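PDB 4AJ9: catalase-3 from Neurospora crassa, which breaks hydrogen peroxide down into dioxygen and water at a heme cofactor, and so probably protects cells from its toxic effects. Local coordinates for residues R117-F122 against F191-G196; S202-D207 against T232-A237; T213-T218 against F419-R424. One frame throughout, in Å; residues are numbered along the deposited sequence. Where two conformers were deposited one is given.

How the contacts relate
Contacts 1 and 2 touch each other, their centres about 13 Å apart, while contact 3 lies about 31 Å from either. Contact 1 is fully buried and ties the approach to the heme-touching strand 121-128 to the tail of helix 187-193, through one arginine gripping backbone oxygens. Contact 2 is only partly buried; it pairs two loops around mostly neutral hydrogen bonds and ends in a long, water-bridged ion pair. His-120 and Phe-122 of contact 1 pack on Met-206 and Asp-207 of contact 2. Contact 3 is also buried but peripheral, bordering other subunits, and its like charges rely on acids outside its segments. Contacts 1 and 3 reach the same antiparallel sheet.

Contact 1 of 3, residues R117-F122 against F191-G196; sequences RDVHGF and FWAMSG
Arg-117 lays its side chain against the backbone oxygen of Ala-193 and can be followed outward atom by atom. From CB, which starts toward the 191-196 segment, the chain turns CG anti to the backbone N (chi1 174°), placing Arg-117 CG 3.3 Å from Ala-193 O. CD stays beside that oxygen and also meets the S-methyl of Met-194, with Arg-117 CD 3.6 Å from Met-194 CE; the two side chains cross at about a right angle. A bend at chi3 (-58°) then turns NE off the line of the aliphatic chain. At the tip, Arg-117 NH1 donates to Ala-193 O over 2.9 Å at an N-H...O angle of 156°, arriving on a lone pair in the carbonyl plane.

This joins the approach to strand 121-128 of the catalase β-barrel, where Gly-121 and Phe-122 touch the heme, to the tail of helix 187-193; helix 454-468 packs on both Arg-117 and Met-194. Arg-117 NH1 also makes a weak bond to Ser-195 O at 3.1 Å, and NH2 donates to water 1, which donates to Met-194 O. An alanine in place of Arg-117 would probably leave the oxygens of Ala-193 and Ser-195 without these donors and open a gap beside the Met-194 methyl. Two residues on, Val-119 CG2 lies 4.4 Å from Ala-193 CB, and the Val-119 side chain comes within about 4 Å of that of Asn-138, a predicted active-site residue.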
# COMPACT_ATOMS: atom_id res chain seq x y z
N ARG C 117 6.05 3.23 32.60
CA ARG C 117 5.05 2.41 33.31
C ARG C 117 3.93 1.99 32.34
O ARG C 117 3.33 2.84 31.69
CB ARG C 117 4.44 3.15 34.50
CG ARG C 117 3.30 2.37 35.16
CD ARG C 117 2.66 3.11 36.33
NE ARG C 117 3.60 3.46 37.40
CZ ARG C 117 4.09 2.59 38.29
NH1 ARG C 117 3.75 1.31 38.22
NH2 ARG C 117 4.92 3.01 39.23
N ASP C 118 3.64 0.70 32.25
CA ASP C 118 2.67 0.22 31.27
C ASP C 118 2.41 -1.26 31.45
O ASP C 118 3.21 -1.97 32.07
CB ASP C 118 3.20 0.47 29.85
CG ASP C 118 2.09 0.64 28.83
OD1 ASP C 118 0.91 0.50 29.19
OD2 ASP C 118 2.42 0.90 27.64
N VAL C 119 1.29 -1.73 30.92
CA VAL C 119 1.09 -3.16 30.76
C VAL C 119 2.19 -3.63 29.79
O VAL C 119 2.70 -2.81 29.02
CB VAL C 119 -0.30 -3.44 30.17
CG1 VAL C 119 -0.48 -4.92 29.86
CG2 VAL C 119 -1.37 -2.97 31.13
N HIS C 120 2.59 -4.90 29.86
CA HIS C 120 3.61 -5.43 28.96
C HIS C 120 3.09 -6.63 28.20
O HIS C 120 2.45 -7.51 28.78
CB HIS C 120 4.86 -5.84 29.74
CG HIS C 120 5.55 -4.69 30.38
ND1 HIS C 120 5.00 -3.98 31.43
CD2 HIS C 120 6.72 -4.07 30.08
CE1 HIS C 120 5.81 -3.00 31.77
NE2 HIS C 120 6.86 -3.03 30.97
N GLY C 121 3.41 -6.68 26.90
CA GLY C 121 3.09 -7.83 26.07
C GLY C 121 4.05 -8.99 26.30
O GLY C 121 5.21 -8.79 26.65
N PHE C 122 3.55 -10.20 26.10
CA PHE C 122 4.32 -11.43 26.30
C PHE C 122 3.71 -12.39 25.29
O PHE C 122 2.81 -13.16 25.62
CB PHE C 122 4.12 -11.96 27.72
CG PHE C 122 5.04 -13.10 28.12
CD1 PHE C 122 5.40 -14.09 27.22
CD2 PHE C 122 5.52 -13.18 29.42
CE1 PHE C 122 6.23 -15.14 27.61
CE2 PHE C 122 6.35 -14.22 29.82
CZ PHE C 122 6.71 -15.20 28.92
N PHE C 191 -4.84 -1.11 38.58
CA PHE C 191 -4.12 -1.42 39.83
C PHE C 191 -2.87 -2.26 39.57
O PHE C 191 -1.81 -2.02 40.16
CB PHE C 191 -5.05 -2.12 40.83
CG PHE C 191 -5.76 -1.18 41.77
CD1 PHE C 191 -6.52 -0.13 41.27
CD2 PHE C 191 -5.64 -1.31 43.14
CE1 PHE C 191 -7.15 0.75 42.13
CE2 PHE C 191 -6.26 -0.43 44.00
CZ PHE C 191 -7.02 0.60 43.49
N TRP C 192 -2.98 -3.24 38.68
CA TRP C 192 -1.82 -4.04 38.31
C TRP C 192 -0.75 -3.18 37.63
O TRP C 192 0.45 -3.34 37.88
CB TRP C 192 -2.22 -5.18 37.36
CG TRP C 192 -2.88 -6.39 38.02
CD1 TRP C 192 -4.21 -6.53 38.31
CD2 TRP C 192 -2.24 -7.62 38.41
NE1 TRP C 192 -4.43 -7.77 38.87
CE2 TRP C 192 -3.25 -8.46 38.94
CE3 TRP C 192 -0.93 -8.10 38.36
CZ2 TRP C 192 -2.98 -9.74 39.43
CZ3 TRP C 192 -0.66 -9.37 38.85
CH2 TRP C 192 -1.69 -10.18 39.38
N ALA C 193 -1.18 -2.27 36.76
CA ALA C 193 -0.23 -1.42 36.04
C ALA C 193 0.43 -0.42 36.99
O ALA C 193 1.55 0.04 36.75
CB ALA C 193 -0.93 -0.69 34.88
N MET C 194 -0.28 -0.08 38.07
CA MET C 194 0.26 0.80 39.11
C MET C 194 1.15 0.06 40.11
O MET C 194 1.75 0.67 40.98
CB MET C 194 -0.86 1.52 39.86
CG MET C 194 -1.71 2.45 39.00
SD MET C 194 -0.74 3.82 38.32
CE MET C 194 -0.92 3.53 36.56
N SER C 195 1.23 -1.27 39.97
CA SER C 195 2.10 -2.07 40.83
C SER C 195 3.44 -2.31 40.14
O SER C 195 3.75 -1.67 39.12
CB SER C 195 1.43 -3.40 41.19
OG SER C 195 1.51 -4.32 40.11
N GLY C 196 4.24 -3.22 40.68
CA GLY C 196 5.51 -3.55 40.07
C GLY C 196 5.35 -4.12 38.67
O GLY C 196 6.28 -4.08 37.86
O HOH W 1 4.61 0.91 41.23

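Contact 2 of 3, residues S202-D207 against T232-A237; sequences SYRHMD and TKQGKA
Arg-204 O, in the tight part of the contact, is gripped by two side chains of the 232-237 loop. Thr-232 OG1, anti to its own backbone N (chi1 170°), donates to Arg-204 O at 2.6 Å, tilted 16° from the carbonyl plane. Gln-234 NE2 donates to the same Arg-204 O over 3.1 Å, almost straight at 175° and on a lone pair; Ser-270 N holds the amide's other end at OE1. Gln-234 CB sits over one face of the His-205 ring, 3.9 Å above the plane and offset toward the rim. Gly-235 O lies at the ring's edge, 3.1 Å from His-205 CD2, a buried oxygen with no hydrogen-bond partner in the model. Ser-202 OG shares a hydrogen bond with His-205 ND1 and would limit rotation of the ring, while Ala-237 N donates to His-205 O.

The margins are wetter: at one, water 2 links His-205 NE2 to Gln-234 O; at another, the ion pair of Asp-207 OD2 with Lys-236 NZ is long at 3.9 Å and supplemented by water 3. Asp-207 OD1 is more firmly held, accepting from Thr-232 N at 2.9 Å, and OD2 has a second cation in Lys-231. In the turn leaving strand 223-232 of the catalase barrel, Thr-232 OG1 also accepts from Gln-234 N, which makes it an ST turn.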
# COMPACT_ATOMS: atom_id res chain seq x y z
N SER C 202 12.93 -6.67 34.15
CA SER C 202 13.24 -7.12 32.79
C SER C 202 12.13 -8.00 32.27
O SER C 202 11.23 -8.39 33.03
CB SER C 202 14.55 -7.90 32.76
OG SER C 202 14.32 -9.27 33.09
N TYR C 203 12.18 -8.32 30.97
CA TYR C 203 11.23 -9.25 30.37
C TYR C 203 11.38 -10.60 31.04
O TYR C 203 10.42 -11.35 31.20
CB TYR C 203 11.51 -9.44 28.88
CG TYR C 203 11.41 -8.19 28.02
CD1 TYR C 203 10.50 -7.18 28.30
CD2 TYR C 203 12.21 -8.05 26.89
CE1 TYR C 203 10.41 -6.03 27.47
CE2 TYR C 203 12.14 -6.94 26.08
CZ TYR C 203 11.23 -5.94 26.36
OH TYR C 203 11.19 -4.85 25.51
N ARG C 204 12.62 -10.91 31.43
CA ARG C 204 12.95 -12.20 32.02
C ARG C 204 12.38 -12.38 33.42
O ARG C 204 12.26 -13.50 33.92
CB ARG C 204 14.47 -12.40 32.04
CG ARG C 204 15.11 -12.35 30.67
CD ARG C 204 16.62 -12.49 30.75
NE ARG C 204 17.22 -11.46 31.59
CZ ARG C 204 17.92 -11.70 32.70
NH1 ARG C 204 18.12 -12.94 33.12
NH2 ARG C 204 18.41 -10.68 33.40
N HIS C 205 12.02 -11.26 34.05
CA HIS C 205 11.47 -11.26 35.40
C HIS C 205 9.98 -10.92 35.43
O HIS C 205 9.51 -10.30 36.39
CB HIS C 205 12.25 -10.29 36.29
CG HIS C 205 13.69 -10.68 36.47
ND1 HIS C 205 14.67 -10.31 35.59
CD2 HIS C 205 14.29 -11.43 37.42
CE1 HIS C 205 15.83 -10.80 35.99
NE2 HIS C 205 15.63 -11.49 37.10
N MET C 206 9.26 -11.33 34.39
CA MET C 206 7.80 -11.21 34.32
C MET C 206 7.15 -12.59 34.23
O MET C 206 7.69 -13.50 33.59
CB MET C 206 7.37 -10.45 33.05
CG MET C 206 8.04 -9.10 32.83
SD MET C 206 7.32 -8.22 31.40
CE MET C 206 7.52 -9.44 30.10
N ASP C 207 5.97 -12.73 34.82
CA ASP C 207 5.09 -13.85 34.48
C ASP C 207 4.31 -13.46 33.23
O ASP C 207 4.28 -12.30 32.85
CB ASP C 207 4.12 -14.16 35.62
CG ASP C 207 4.76 -15.00 36.72
OD1 ASP C 207 5.86 -15.54 36.50
OD2 ASP C 207 4.15 -15.10 37.80
N THR C 232 7.88 -17.33 35.45
CA THR C 232 9.29 -17.06 35.19
C THR C 232 10.18 -17.89 36.12
O THR C 232 9.99 -17.91 37.34
CB THR C 232 9.63 -15.56 35.30
OG1 THR C 232 11.05 -15.41 35.25
CG2 THR C 232 9.10 -14.98 36.60
N LYS C 233 11.15 -18.58 35.54
CA LYS C 233 12.12 -19.33 36.35
C LYS C 233 13.19 -18.40 36.91
O LYS C 233 14.01 -18.81 37.74
CB LYS C 233 12.76 -20.47 35.56
CG LYS C 233 11.75 -21.48 34.98
CD LYS C 233 10.80 -21.98 36.06
CE LYS C 233 11.55 -22.73 37.15
NZ LYS C 233 10.69 -23.02 38.34
N GLN C 234 13.17 -17.15 36.46
CA GLN C 234 14.11 -16.14 36.97
C GLN C 234 13.54 -15.40 38.19
O GLN C 234 14.26 -14.72 38.89
CB GLN C 234 14.51 -15.15 35.85
CG GLN C 234 15.36 -15.77 34.72
CD GLN C 234 14.59 -16.76 33.86
OE1 GLN C 234 15.04 -17.89 33.65
NE2 GLN C 234 13.44 -16.34 33.35
N GLY C 235 12.24 -15.57 38.44
CA GLY C 235 11.56 -14.86 39.52
C GLY C 235 11.05 -13.48 39.09
O GLY C 235 11.65 -12.83 38.24
N LYS C 236 9.92 -13.05 39.65
CA LYS C 236 9.42 -11.71 39.35
C LYS C 236 10.22 -10.63 40.09
O LYS C 236 10.58 -10.80 41.25
CB LYS C 236 7.93 -11.60 39.69
CG LYS C 236 7.03 -12.34 38.71
CD LYS C 236 5.56 -12.17 39.05
CE LYS C 236 5.20 -12.89 40.36
NZ LYS C 236 3.79 -12.65 40.75
N ALA C 237 10.53 -9.53 39.40
CA ALA C 237 11.27 -8.43 40.01
C ALA C 237 10.85 -7.12 39.37
O ALA C 237 10.52 -7.09 38.19
CB ALA C 237 12.78 -8.64 39.84
O HOH W 2 16.91 -13.71 38.52
O HOH W 3 2.02 -13.65 38.82

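Contact 3 of 3, residues T213-T218 against F419-R424; sequences TFRLVT and FTTPGR
Val-217 of strand 214-217 and Thr-421 mark the closest backbone approach, their CA atoms 6.8 Å apart, and the loop then folds through a type I β turn from Thr-421 to Arg-424, closed by the bond from Arg-424 N to Thr-421 O. At that spacing the contact is made mostly by side chains. Val-217, pointing toward the loop, divides its two methyls between two partners. Val-217 CG1 packs obliquely on the Phe-419 ring, 3.7 Å from Phe-419 CE2. Val-217 CG2 lies 3.5 Å from Thr-421 OG1. A chi1 of 62° sets Phe-419 CG between the backbone N and the carbonyl carbon; the end of the side chain comes nearer the strand and meets Thr-218, just past it, with Thr-218 O at the ring's edge, 3.6 Å from Phe-419 CZ.

Two residues before Val-217, Arg-215 runs extended from CG to NE and passes Thr-421 at about a right angle, with Arg-215 CD 3.6 Å from Thr-421 OG1. Its guanidinium then comes beside that of Arg-424, a geometry less certain because it holds for one of two deposited conformers of Arg-424. In that conformer Arg-424 CG lies 3.9 Å above one face of the Arg-215 guanidinium plane, offset toward the rim. The two guanidinium planes are 22° apart, and Arg-215 NH1 and Arg-424 NE are 3.2 Å from each other, two donors that cannot bond.

Acids outside the segments answer these charges: Glu-341 pairs with both arginines, Glu-280 with Arg-215, and Asp-338 with Arg-424, while also hydrogen-bonding Thr-421 OG1. Arg-424 also forms a salt bridge to Glu-43 of the third subunit. In this conformer, close approach of like charges beside a subunit interface therefore probably depends on this shared carboxylate network.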
# COMPACT_ATOMS: atom_id res chain seq x y z
N THR C 213 -10.06 -17.05 29.24
CA THR C 213 -10.36 -18.47 29.28
C THR C 213 -10.44 -18.96 27.83
O THR C 213 -11.14 -18.36 27.01
CB THR C 213 -11.70 -18.73 29.98
OG1 THR C 213 -11.72 -18.02 31.24
CG2 THR C 213 -11.90 -20.24 30.23
N PHE C 214 -9.70 -20.02 27.54
CA PHE C 214 -9.80 -20.73 26.27
C PHE C 214 -10.36 -22.12 26.57
O PHE C 214 -10.81 -22.37 27.70
CB PHE C 214 -8.44 -20.83 25.58
CG PHE C 214 -7.94 -19.51 25.05
CD1 PHE C 214 -7.25 -18.64 25.87
CD2 PHE C 214 -8.15 -19.15 23.72
CE1 PHE C 214 -6.78 -17.43 25.40
CE2 PHE C 214 -7.68 -17.94 23.23
CZ PHE C 214 -7.00 -17.07 24.07
N ARG C 215 -10.36 -22.99 25.58
CA ARG C 215 -10.75 -24.38 25.79
C ARG C 215 -9.67 -25.34 25.31
O ARG C 215 -9.11 -25.16 24.22
CB ARG C 215 -12.07 -24.70 25.07
CG ARG C 215 -13.30 -24.11 25.73
CD ARG C 215 -14.57 -24.33 24.90
NE ARG C 215 -15.76 -24.17 25.74
CZ ARG C 215 -16.62 -23.17 25.63
NH1 ARG C 215 -16.46 -22.24 24.70
NH2 ARG C 215 -17.67 -23.11 26.46
N LEU C 216 -9.39 -26.36 26.11
CA LEU C 216 -8.62 -27.50 25.63
C LEU C 216 -9.63 -28.56 25.22
O LEU C 216 -10.63 -28.76 25.92
CB LEU C 216 -7.68 -28.04 26.71
CG LEU C 216 -6.57 -27.10 27.17
CD1 LEU C 216 -5.64 -27.83 28.15
CD2 LEU C 216 -5.78 -26.57 25.97
N VAL C 217 -9.39 -29.20 24.08
CA VAL C 217 -10.33 -30.16 23.51
C VAL C 217 -9.59 -31.43 23.14
O VAL C 217 -8.57 -31.38 22.45
CB VAL C 217 -11.01 -29.57 22.26
CG1 VAL C 217 -12.09 -30.54 21.73
CG2 VAL C 217 -11.62 -28.22 22.59
N THR C 218 -10.07 -32.57 23.63
CA THR C 218 -9.44 -33.85 23.33
C THR C 218 -9.95 -34.39 22.00
O THR C 218 -10.92 -33.86 21.45
CB THR C 218 -9.73 -34.90 24.42
OG1 THR C 218 -11.14 -35.08 24.54
CG2 THR C 218 -9.16 -34.48 25.76
N PHE C 419 -11.41 -28.49 14.74
CA PHE C 419 -12.85 -28.57 14.92
C PHE C 419 -13.28 -27.75 16.12
O PHE C 419 -12.58 -27.69 17.14
CB PHE C 419 -13.36 -30.03 15.01
CG PHE C 419 -12.81 -30.80 16.18
CD1 PHE C 419 -11.55 -31.38 16.12
CD2 PHE C 419 -13.57 -30.98 17.33
CE1 PHE C 419 -11.04 -32.10 17.19
CE2 PHE C 419 -13.07 -31.72 18.41
CZ PHE C 419 -11.81 -32.28 18.33
N THR C 420 -14.40 -27.06 15.97
CA THR C 420 -14.96 -26.29 17.06
C THR C 420 -15.51 -27.28 18.10
O THR C 420 -16.01 -28.34 17.73
CB THR C 420 -16.07 -25.36 16.54
OG1 THR C 420 -15.47 -24.30 15.77
CG2 THR C 420 -16.86 -24.76 17.68
N THR C 421 -15.39 -26.94 19.38
CA THR C 421 -15.88 -27.81 20.45
C THR C 421 -17.30 -28.27 20.15
O THR C 421 -18.21 -27.45 20.06
CB THR C 421 -15.89 -27.11 21.82
OG1 THR C 421 -14.63 -26.47 22.05
CG2 THR C 421 -16.16 -28.13 22.93
N PRO C 422 -17.49 -29.59 19.98
CA PRO C 422 -18.79 -30.07 19.51
C PRO C 422 -19.96 -29.74 20.45
O PRO C 422 -21.10 -29.60 20.00
CB PRO C 422 -18.59 -31.59 19.37
CG PRO C 422 -17.32 -31.91 20.08
CD PRO C 422 -16.49 -30.66 20.09
N GLY C 423 -19.70 -29.60 21.75
CA GLY C 423 -20.78 -29.32 22.67
C GLY C 423 -21.31 -27.89 22.71
O GLY C 423 -22.36 -27.63 23.31
N ARG C 424 -20.61 -26.97 22.06
CA ARG C 424 -20.95 -25.56 22.16
C ARG C 424 -22.29 -25.23 21.50
O ARG C 424 -22.59 -25.70 20.40
CB ARG C 424 -19.84 -24.68 21.59
CG ARG C 424 -18.59 -24.67 22.48
CD ARG C 424 -17.48 -23.85 21.86
NE ARG C 424 -17.79 -22.43 21.77
CZ ARG C 424 -17.14 -21.58 20.98
NH1 ARG C 424 -16.15 -22.04 20.21
NH2 ARG C 424 -17.46 -20.30 20.93